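PDB 7KZW: FTT_1639c, which is of unknown function and is represented here by the C-terminal part of a probable membrane protein with a transmembrane helix. Local coordinates for residues Q4-K12 and N112-G120; T46-N57 and I75-L85. The protein carries 3 engineered substitutions. One frame throughout, in Å; residues are numbered along the deposited sequence.

Interaction 1 of 2, residues Q4-K12 and N112-G120; sequences QARELPLLK and NAIEYDRVG
Arg118 shows how one long side chain can extend a strand pairing beyond the reach of its backbone. Its CB lies against Leu8 CB, and CD lies off the oxygen end of the Leu8 carbonyl, 3.1 Å from Leu8 O. A turn about the CB-CG bond (chi2 104°) swings the guanidinium back across the neighbouring strand. There NE and CZ lie beneath the Glu7 carboxylate, with Glu7 OE2 3.3 Å from Arg118 CZ. The two flat groups are stacked, their planes only 8° apart, making a salt bridge by charge alone, since no N-H is aimed at the oxygen. Leu10 CB covers the opposite face. At the tip, Arg118 NH1 gives a nearly straight hydrogen bond of 2.9 Å to Leu8 O, which lies in the guanidinium plane, and also donates to a water that accepts from Leu10 N as well.

The backbones here belong to the chain's first and last strands, neighbours inside a mixed sheet, and they form its parallel pairing, with Arg6 opposite Tyr116 and Glu7 opposite Asp117. Arg6 N donates to Glu115 O (3.0 Å), Asp117 N to Arg6 O (2.8 Å) and Leu8 N to Asp117 O (2.9 Å). The last donor stands well above the carbonyl plane, just where the first strand is interrupted at Leu8 and Pro9.

Arg6 and Tyr116 run side by side on one face of the sheet, Arg6 CD 3.6 Å from Tyr116 CE2, and Phe28 meets the same tyrosine edge-to-face. On the flank, Ala5 CB packs against the Asp117 carboxylate. A second water donates to Glu7 OE2 and accepts from Val119 N.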
loop_
_atom_site.group_PDB
_atom_site.type_symbol
_atom_site.label_atom_id
_atom_site.label_comp_id
_atom_site.label_asym_id
_atom_site.label_seq_id
_atom_site.Cartn_x
_atom_site.Cartn_y
_atom_site.Cartn_z
ATOM N N GLN A 4 4.757 -14.370 14.812
ATOM C CA GLN A 4 5.579 -13.386 14.174
ATOM C C GLN A 4 4.698 -12.524 13.236
ATOM O O GLN A 4 3.602 -12.219 13.604
ATOM C CB GLN A 4 6.740 -14.090 13.447
ATOM C CG GLN A 4 6.380 -15.440 12.836
ATOM C CD GLN A 4 7.502 -15.907 11.947
ATOM O OE1 GLN A 4 8.547 -15.303 11.946
ATOM N NE2 GLN A 4 7.248 -16.882 11.112
ATOM N N ALA A 5 5.178 -12.224 12.039
ATOM C CA ALA A 5 4.534 -11.325 11.085
ATOM C C ALA A 5 3.346 -11.977 10.380
ATOM O O ALA A 5 3.337 -13.176 10.111
ATOM C CB ALA A 5 5.543 -10.836 10.047
ATOM N N ARG A 6 2.341 -11.155 10.082
ATOM C CA ARG A 6 1.234 -11.461 9.188
ATOM C C ARG A 6 1.484 -10.812 7.842
ATOM O O ARG A 6 2.234 -9.838 7.736
ATOM C CB ARG A 6 -0.036 -10.829 9.755
ATOM C CG ARG A 6 -0.222 -11.009 11.260
ATOM C CD ARG A 6 -1.700 -10.714 11.543
ATOM N NE ARG A 6 -2.088 -10.750 12.946
ATOM C CZ ARG A 6 -3.358 -10.661 13.340
ATOM N NH1 ARG A 6 -4.320 -10.538 12.430
ATOM N NH2 ARG A 6 -3.671 -10.714 14.634
ATOM N N GLU A 7 0.821 -11.297 6.786
ATOM C CA GLU A 7 0.918 -10.630 5.491
ATOM C C GLU A 7 -0.048 -9.449 5.418
ATOM O O GLU A 7 -1.204 -9.563 5.846
ATOM C CB GLU A 7 0.582 -11.598 4.345
ATOM C CG GLU A 7 0.778 -10.938 2.972
ATOM C CD GLU A 7 0.705 -11.867 1.767
ATOM O OE1 GLU A 7 -0.217 -12.711 1.723
ATOM O OE2 GLU A 7 1.569 -11.721 0.864
ATOM N N LEU A 8 0.440 -8.300 4.941
ATOM C CA LEU A 8 -0.421 -7.176 4.665
ATOM C C LEU A 8 -1.326 -7.538 3.494
ATOM O O LEU A 8 -0.818 -7.871 2.408
ATOM C CB LEU A 8 0.479 -5.974 4.335
ATOM C CG LEU A 8 -0.239 -4.671 4.014
ATOM C CD1 LEU A 8 -0.996 -4.177 5.219
ATOM C CD2 LEU A 8 0.766 -3.604 3.524
ATOM N N PRO A 9 -2.655 -7.566 3.673
ATOM C CA PRO A 9 -3.516 -8.122 2.611
ATOM C C PRO A 9 -3.647 -7.220 1.383
ATOM O O PRO A 9 -3.558 -5.999 1.469
ATOM C CB PRO A 9 -4.874 -8.291 3.311
ATOM C CG PRO A 9 -4.533 -8.286 4.798
ATOM C CD PRO A 9 -3.390 -7.380 4.952
ATOM N N LEU A 10 -3.837 -7.861 0.224
ATOM C CA LEU A 10 -4.160 -7.199 -1.025
ATOM C C LEU A 10 -5.685 -7.083 -1.090
ATOM O O LEU A 10 -6.392 -8.113 -1.081
ATOM C CB LEU A 10 -3.593 -8.025 -2.190
ATOM C CG LEU A 10 -3.932 -7.447 -3.546
ATOM C CD1 LEU A 10 -3.249 -6.151 -3.823
ATOM C CD2 LEU A 10 -3.500 -8.450 -4.615
ATOM N N LEU A 11 -6.205 -5.870 -1.102
ATOM C CA LEU A 11 -7.657 -5.659 -1.147
ATOM C C LEU A 11 -8.216 -5.666 -2.545
ATOM O O LEU A 11 -9.319 -6.206 -2.769
ATOM C CB LEU A 11 -8.020 -4.299 -0.584
ATOM C CG LEU A 11 -8.022 -4.151 0.908
ATOM C CD1 LEU A 11 -8.182 -2.686 1.333
ATOM C CD2 LEU A 11 -9.217 -4.975 1.395
ATOM N N LYS A 12 -7.490 -5.077 -3.493
ATOM C CA LYS A 12 -8.056 -4.808 -4.809
ATOM C C LYS A 12 -6.876 -4.564 -5.739
ATOM O O LYS A 12 -5.809 -4.120 -5.307
ATOM C CB LYS A 12 -8.895 -3.507 -4.724
ATOM C CG LYS A 12 -9.830 -3.275 -5.872
ATOM C CD LYS A 12 -10.779 -2.093 -5.575
ATOM C CE LYS A 12 -12.020 -2.150 -6.503
ATOM N NZ LYS A 12 -12.282 -0.877 -7.261
ATOM N N ASN A 112 0.100 -1.272 16.643
ATOM C CA ASN A 112 -0.420 -1.821 17.912
ATOM C C ASN A 112 0.124 -3.206 18.198
ATOM O O ASN A 112 -0.633 -4.173 18.346
ATOM C CB ASN A 112 -1.933 -1.922 17.884
ATOM C CG ASN A 112 -2.568 -0.621 18.013
ATOM O OD1 ASN A 112 -1.908 0.379 18.369
ATOM N ND2 ASN A 112 -3.862 -0.586 17.741
ATOM N N ALA A 113 1.441 -3.301 18.247
ATOM C CA ALA A 113 2.119 -4.540 18.601
ATOM C C ALA A 113 2.069 -5.640 17.526
ATOM O O ALA A 113 2.280 -6.815 17.837
ATOM C CB ALA A 113 1.671 -5.072 19.969
ATOM N N ILE A 114 1.827 -5.338 16.255
ATOM C CA ILE A 114 1.786 -6.400 15.255
ATOM C C ILE A 114 2.557 -5.935 14.022
ATOM O O ILE A 114 2.426 -4.788 13.576
ATOM C CB ILE A 114 0.351 -6.784 14.861
ATOM C CG1 ILE A 114 -0.580 -7.113 16.062
ATOM C CG2 ILE A 114 0.383 -7.931 13.895
ATOM C CD1 ILE A 114 -0.150 -8.236 16.970
ATOM N N GLU A 115 3.278 -6.848 13.384
ATOM C CA GLU A 115 4.013 -6.587 12.170
ATOM C C GLU A 115 3.241 -7.168 10.991
ATOM O O GLU A 115 2.780 -8.325 11.059
ATOM C CB GLU A 115 5.409 -7.221 12.244
ATOM C CG GLU A 115 6.142 -7.199 10.955
ATOM C CD GLU A 115 7.541 -7.818 10.999
ATOM O OE1 GLU A 115 8.065 -8.055 12.098
ATOM O OE2 GLU A 115 8.085 -8.073 9.908
ATOM N N TYR A 116 3.077 -6.368 9.942
ATOM C CA TYR A 116 2.458 -6.783 8.682
ATOM C C TYR A 116 3.492 -6.613 7.586
ATOM O O TYR A 116 4.048 -5.512 7.414
ATOM C CB TYR A 116 1.175 -5.945 8.390
ATOM C CG TYR A 116 0.221 -6.013 9.554
ATOM C CD1 TYR A 116 0.336 -5.151 10.651
ATOM C CD2 TYR A 116 -0.725 -7.069 9.653
ATOM C CE1 TYR A 116 -0.491 -5.283 11.789
ATOM C CE2 TYR A 116 -1.561 -7.192 10.782
ATOM C CZ TYR A 116 -1.425 -6.321 11.835
ATOM O OH TYR A 116 -2.231 -6.460 12.962
ATOM N N ASP A 117 3.747 -7.660 6.808
ATOM C CA ASP A 117 4.785 -7.639 5.788
ATOM C C ASP A 117 4.186 -7.844 4.410
ATOM O O ASP A 117 3.199 -8.584 4.246
ATOM C CB ASP A 117 5.655 -8.864 5.953
ATOM C CG ASP A 117 6.548 -8.795 7.133
ATOM O OD1 ASP A 117 6.711 -7.729 7.743
ATOM O OD2 ASP A 117 7.094 -9.862 7.484
ATOM N N ARG A 118 4.853 -7.300 3.396
ATOM C CA ARG A 118 4.505 -7.683 2.013
ATOM C C ARG A 118 5.781 -7.581 1.205
ATOM O O ARG A 118 6.413 -6.521 1.184
ATOM C CB ARG A 118 3.440 -6.759 1.444
ATOM C CG ARG A 118 2.832 -7.264 0.063
ATOM C CD ARG A 118 1.450 -7.859 0.277
ATOM N NE ARG A 118 1.129 -8.671 -0.871
ATOM C CZ ARG A 118 0.067 -9.430 -0.942
ATOM N NH1 ARG A 118 -0.827 -9.459 0.039
ATOM N NH2 ARG A 118 -0.117 -10.162 -2.050
ATOM N N VAL A 119 6.147 -8.643 0.481
ATOM C CA VAL A 119 7.213 -8.602 -0.509
ATOM C C VAL A 119 6.559 -8.832 -1.879
ATOM O O VAL A 119 5.710 -9.720 -2.005
ATOM C CB VAL A 119 8.264 -9.674 -0.219
ATOM C CG1 VAL A 119 9.342 -9.645 -1.261
ATOM C CG2 VAL A 119 8.843 -9.471 1.190
ATOM N N GLY A 120 6.943 -8.045 -2.860
ATOM C CA GLY A 120 6.228 -8.230 -4.098
ATOM C C GLY A 120 6.785 -7.380 -5.227
ATOM O O GLY A 120 7.849 -6.762 -5.110
HETATM O O HOH W 1 4.204 -10.906 0.897
HETATM O O HOH W 2 -3.561 -10.771 0.314
#

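Interaction 2 of 2, residues T46-N57 and I75-L85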
loop_
_atom_site.group_PDB
_atom_site.type_symbol
_atom_site.label_atom_id
_atom_site.label_comp_id
_atom_site.label_asym_id
_atom_site.label_seq_id
_atom_site.Cartn_x
_atom_site.Cartn_y
_atom_site.Cartn_z
ATOM N N THR A 46 -5.431 4.312 14.379
ATOM C CA THR A 46 -4.215 3.608 14.734
ATOM C C THR A 46 -3.078 4.097 13.834
ATOM O O THR A 46 -3.234 4.149 12.603
ATOM C CB THR A 46 -4.430 2.129 14.448
ATOM O OG1 THR A 46 -5.524 1.655 15.263
ATOM C CG2 THR A 46 -3.153 1.353 14.804
ATOM N N GLU A 47 -1.933 4.437 14.426
ATOM C CA GLU A 47 -0.739 4.776 13.667
ATOM C C GLU A 47 -0.096 3.499 13.137
ATOM O O GLU A 47 0.201 2.573 13.917
ATOM C CB GLU A 47 0.317 5.430 14.583
ATOM C CG GLU A 47 0.427 6.895 14.422
ATOM C CD GLU A 47 1.470 7.553 15.324
ATOM O OE1 GLU A 47 2.480 6.958 15.620
ATOM O OE2 GLU A 47 1.142 8.672 15.814
ATOM N N PHE A 48 0.225 3.464 11.849
ATOM C CA PHE A 48 1.080 2.440 11.262
ATOM C C PHE A 48 2.458 3.040 11.013
ATOM O O PHE A 48 2.562 4.122 10.394
ATOM C CB PHE A 48 0.508 1.935 9.932
ATOM C CG PHE A 48 -0.698 1.041 10.120
ATOM C CD1 PHE A 48 -1.912 1.527 10.536
ATOM C CD2 PHE A 48 -0.595 -0.322 9.792
ATOM C CE1 PHE A 48 -3.012 0.689 10.664
ATOM C CE2 PHE A 48 -1.722 -1.188 9.934
ATOM C CZ PHE A 48 -2.924 -0.660 10.387
ATOM N N LEU A 49 3.497 2.455 11.600
ATOM C CA LEU A 49 4.865 2.928 11.465
ATOM C C LEU A 49 5.465 2.004 10.420
ATOM O O LEU A 49 5.557 0.784 10.619
ATOM C CB LEU A 49 5.570 2.862 12.807
ATOM C CG LEU A 49 4.822 3.662 13.869
ATOM C CD1 LEU A 49 5.566 3.427 15.208
ATOM C CD2 LEU A 49 4.791 5.194 13.566
ATOM N N VAL A 50 5.783 2.554 9.247
ATOM C CA VAL A 50 6.021 1.758 8.056
ATOM C C VAL A 50 7.440 1.962 7.578
ATOM O O VAL A 50 7.922 3.078 7.480
ATOM C CB VAL A 50 5.029 2.108 6.936
ATOM C CG1 VAL A 50 5.253 1.100 5.758
ATOM C CG2 VAL A 50 3.600 2.083 7.445
ATOM N N ASN A 51 8.114 0.856 7.269
ATOM C CA ASN A 51 9.380 0.907 6.576
ATOM C C ASN A 51 9.189 0.241 5.218
ATOM O O ASN A 51 8.695 -0.893 5.146
ATOM C CB ASN A 51 10.405 0.044 7.314
ATOM C CG ASN A 51 11.047 0.748 8.443
ATOM O OD1 ASN A 51 10.683 0.536 9.625
ATOM N ND2 ASN A 51 12.049 1.566 8.099
ATOM N N ILE A 52 9.543 0.920 4.140
ATOM C CA ILE A 52 9.534 0.265 2.848
ATOM C C ILE A 52 10.933 0.294 2.241
ATOM O O ILE A 52 11.782 1.120 2.597
ATOM C CB ILE A 52 8.544 0.880 1.881
ATOM C CG1 ILE A 52 9.085 2.215 1.380
ATOM C CG2 ILE A 52 7.204 1.029 2.564
ATOM C CD1 ILE A 52 8.378 2.669 0.122
ATOM N N TYR A 53 11.179 -0.721 1.401
ATOM C CA TYR A 53 12.480 -0.912 0.774
ATOM C C TYR A 53 12.171 -1.092 -0.687
ATOM O O TYR A 53 11.252 -1.844 -1.035
ATOM C CB TYR A 53 13.163 -2.180 1.360
ATOM C CG TYR A 53 13.266 -2.145 2.854
ATOM C CD1 TYR A 53 12.169 -2.586 3.647
ATOM C CD2 TYR A 53 14.362 -1.596 3.474
ATOM C CE1 TYR A 53 12.209 -2.512 5.037
ATOM C CE2 TYR A 53 14.392 -1.491 4.873
ATOM C CZ TYR A 53 13.304 -1.964 5.618
ATOM O OH TYR A 53 13.403 -1.870 7.008
ATOM N N VAL A 54 12.906 -0.393 -1.563
ATOM C CA VAL A 54 12.604 -0.415 -2.987
ATOM C C VAL A 54 13.880 -0.718 -3.748
ATOM O O VAL A 54 14.943 -0.121 -3.455
ATOM C CB VAL A 54 11.998 0.924 -3.447
ATOM C CG1 VAL A 54 11.788 1.008 -4.952
ATOM C CG2 VAL A 54 10.657 1.256 -2.705
ATOM N N GLY A 55 13.806 -1.648 -4.692
ATOM C CA GLY A 55 14.905 -1.939 -5.601
ATOM C C GLY A 55 14.616 -1.296 -6.940
ATOM O O GLY A 55 14.554 -0.061 -7.047
ATOM N N ASP A 56 14.448 -2.092 -7.980
ATOM C CA ASP A 56 14.025 -1.548 -9.264
ATOM C C ASP A 56 12.768 -0.730 -9.051
ATOM O O ASP A 56 11.827 -1.200 -8.421
ATOM C CB ASP A 56 13.680 -2.667 -10.246
ATOM C CG ASP A 56 14.906 -3.491 -10.678
ATOM O OD1 ASP A 56 16.057 -3.036 -10.598
ATOM O OD2 ASP A 56 14.732 -4.657 -11.197
ATOM N N ASN A 57 12.708 0.463 -9.655
ATOM C CA ASN A 57 11.468 1.249 -9.697
ATOM C C ASN A 57 11.521 2.132 -10.942
ATOM O O ASN A 57 12.251 3.134 -10.959
ATOM C CB ASN A 57 11.246 2.102 -8.449
ATOM C CG ASN A 57 9.955 2.905 -8.569
ATOM O OD1 ASN A 57 9.230 2.739 -9.556
ATOM N ND2 ASN A 57 9.644 3.712 -7.590
ATOM N N ILE A 75 5.617 7.952 -1.719
ATOM C CA ILE A 75 7.023 7.545 -1.560
ATOM C C ILE A 75 7.388 6.628 -2.713
ATOM O O ILE A 75 6.565 5.819 -3.176
ATOM C CB ILE A 75 7.264 6.903 -0.186
ATOM C CG1 ILE A 75 8.762 6.552 0.011
ATOM C CG2 ILE A 75 6.353 5.711 0.063
ATOM C CD1 ILE A 75 9.038 6.246 1.523
ATOM N N THR A 76 8.616 6.775 -3.198
ATOM C CA THR A 76 9.082 6.051 -4.375
ATOM C C THR A 76 10.370 5.287 -4.125
ATOM O O THR A 76 10.895 4.668 -5.054
ATOM C CB THR A 76 9.308 6.985 -5.550
ATOM O OG1 THR A 76 10.354 7.911 -5.210
ATOM C CG2 THR A 76 8.030 7.720 -5.875
ATOM N N GLN A 77 10.910 5.350 -2.912
ATOM C CA GLN A 77 12.250 4.805 -2.650
ATOM C C GLN A 77 12.241 4.342 -1.209
ATOM O O GLN A 77 11.314 4.620 -0.455
ATOM C CB GLN A 77 13.310 5.896 -2.844
ATOM C CG GLN A 77 13.057 7.076 -1.901
ATOM C CD GLN A 77 14.057 8.245 -2.094
ATOM O OE1 GLN A 77 14.459 8.568 -3.214
ATOM N NE2 GLN A 77 14.444 8.881 -0.991
ATOM N N THR A 78 13.266 3.580 -0.818
ATOM C CA THR A 78 13.353 3.084 0.543
ATOM C C THR A 78 13.231 4.225 1.525
ATOM O O THR A 78 13.859 5.277 1.366
ATOM C CB THR A 78 14.748 2.436 0.691
ATOM O OG1 THR A 78 14.837 1.342 -0.254
ATOM C CG2 THR A 78 15.031 1.938 2.096
ATOM N N GLY A 79 12.450 4.006 2.570
ATOM C CA GLY A 79 12.302 5.032 3.586
ATOM C C GLY A 79 11.254 4.602 4.585
ATOM O O GLY A 79 10.612 3.573 4.452
ATOM N N SER A 80 11.047 5.449 5.561
ATOM C CA SER A 80 10.104 5.145 6.618
ATOM C C SER A 80 9.104 6.291 6.742
ATOM O O SER A 80 9.396 7.452 6.429
ATOM C CB SER A 80 10.787 4.933 7.990
ATOM O OG SER A 80 11.350 6.138 8.500
ATOM N N PHE A 81 7.915 5.945 7.186
ATOM C CA PHE A 81 6.868 6.963 7.288
ATOM C C PHE A 81 5.769 6.497 8.239
ATOM O O PHE A 81 5.675 5.308 8.574
ATOM C CB PHE A 81 6.260 7.330 5.904
ATOM C CG PHE A 81 5.729 6.133 5.108
ATOM C CD1 PHE A 81 6.597 5.358 4.333
ATOM C CD2 PHE A 81 4.387 5.773 5.149
ATOM C CE1 PHE A 81 6.121 4.287 3.613
ATOM C CE2 PHE A 81 3.923 4.686 4.433
ATOM C CZ PHE A 81 4.761 3.953 3.670
ATOM N N THR A 82 4.897 7.429 8.585
ATOM C CA THR A 82 3.694 7.138 9.385
ATOM C C THR A 82 2.473 7.173 8.494
ATOM O O THR A 82 2.323 8.100 7.698
ATOM C CB THR A 82 3.536 8.192 10.443
ATOM O OG1 THR A 82 4.756 8.343 11.154
ATOM C CG2 THR A 82 2.369 7.788 11.441
ATOM N N ALA A 83 1.627 6.172 8.595
ATOM C CA ALA A 83 0.428 6.046 7.752
ATOM C C ALA A 83 -0.780 5.648 8.575
ATOM O O ALA A 83 -0.650 5.073 9.668
ATOM C CB ALA A 83 0.645 4.943 6.711
ATOM N N TYR A 84 -1.953 6.018 8.090
ATOM C CA TYR A 84 -3.214 5.739 8.746
ATOM C C TYR A 84 -4.138 5.068 7.763
ATOM O O TYR A 84 -4.062 5.298 6.566
ATOM C CB TYR A 84 -3.854 7.054 9.205
ATOM C CG TYR A 84 -3.009 7.740 10.255
ATOM C CD1 TYR A 84 -1.999 8.615 9.904
ATOM C CD2 TYR A 84 -3.214 7.457 11.594
ATOM C CE1 TYR A 84 -1.201 9.226 10.885
ATOM C CE2 TYR A 84 -2.394 8.024 12.576
ATOM C CZ TYR A 84 -1.441 8.932 12.190
ATOM O OH TYR A 84 -0.631 9.543 13.153
ATOM N N LEU A 85 -5.054 4.251 8.277
ATOM C CA LEU A 85 -6.019 3.589 7.415
ATOM C C LEU A 85 -7.100 4.565 6.963
ATOM O O LEU A 85 -7.641 5.333 7.771
ATOM C CB LEU A 85 -6.694 2.470 8.197
ATOM C CG LEU A 85 -5.814 1.258 8.493
ATOM C CD1 LEU A 85 -6.562 0.331 9.434
ATOM C CD2 LEU A 85 -5.475 0.513 7.165
HETATM O O HOH W 3 -5.412 4.137 11.082
HETATM O O HOH W 4 -1.779 9.880 15.598
HETATM O O HOH W 5 15.048 2.777 -3.073
#
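Val50 and Phe81 form the dense centre of this antiparallel pairing. With chi1 at 54°, Phe81 CG sits between its own backbone N and carbonyl carbon, which turns the ring across the neighbouring strand. Val50 CB then stands over one ring face, 3.9 Å from the Phe81 ring centroid and 18° off its normal, a CH-pi contact, while Tyr64 stacks on the same phenyl group. Along this inner face Val50 CG2 meets Ala83 CB, and Phe48 CE1 reaches Leu85 CG at 3.6 Å. Paired backbone hydrogen bonds join Phe48 with Ala83, Val50 with Phe81 and Ile52 with Gly79.

The outer face and the ends are looser. Leu49 CD2 merely lies alongside Thr82 OG1 at 4.0 Å. Beyond Gly79 the regular pairing is modified: Val54 N donates to Thr78 OG1 (2.9 Å), and a water links Val54 O to Thr78 N. Past the corner at Gly55 and Asp56, Asn57 ND2 donates a hydrogen bond to Thr76 O (3.0 Å). At the far end one water joins Thr46 O to Leu85 N, and another donates to Glu47 OE2 and is hydrogen-bonded to Tyr84 OH. Where the regular backbone pairing ends, a threonine hydroxyl, an asparagine amide and waters supply the polar links between the two segments.

Both interactions pair strands of the same sheet, but on different sides of strand 102-111, which runs between strands 114-123 and 48-58 and bonds to each. Interaction 1 closes the long loop between the chain's two ends; interaction 2 lies nested inside that loop and adds strand 79-83 at the sheet's margin. They meet where Asn112 ND2 packs on Thr46 CG2, 3.6 Å apart. Parallel 4-12/112-120 is mainly a surface contact, held by a short run of backbone hydrogen bonds and, at its exposed side, by charge, guanidinium stacking and water. Antiparallel 46-57/75-85 buries more area, 880 against 587 Å², and draws on an apolar face. Leu91 touches both, against Leu8 in one and Phe48 in the other.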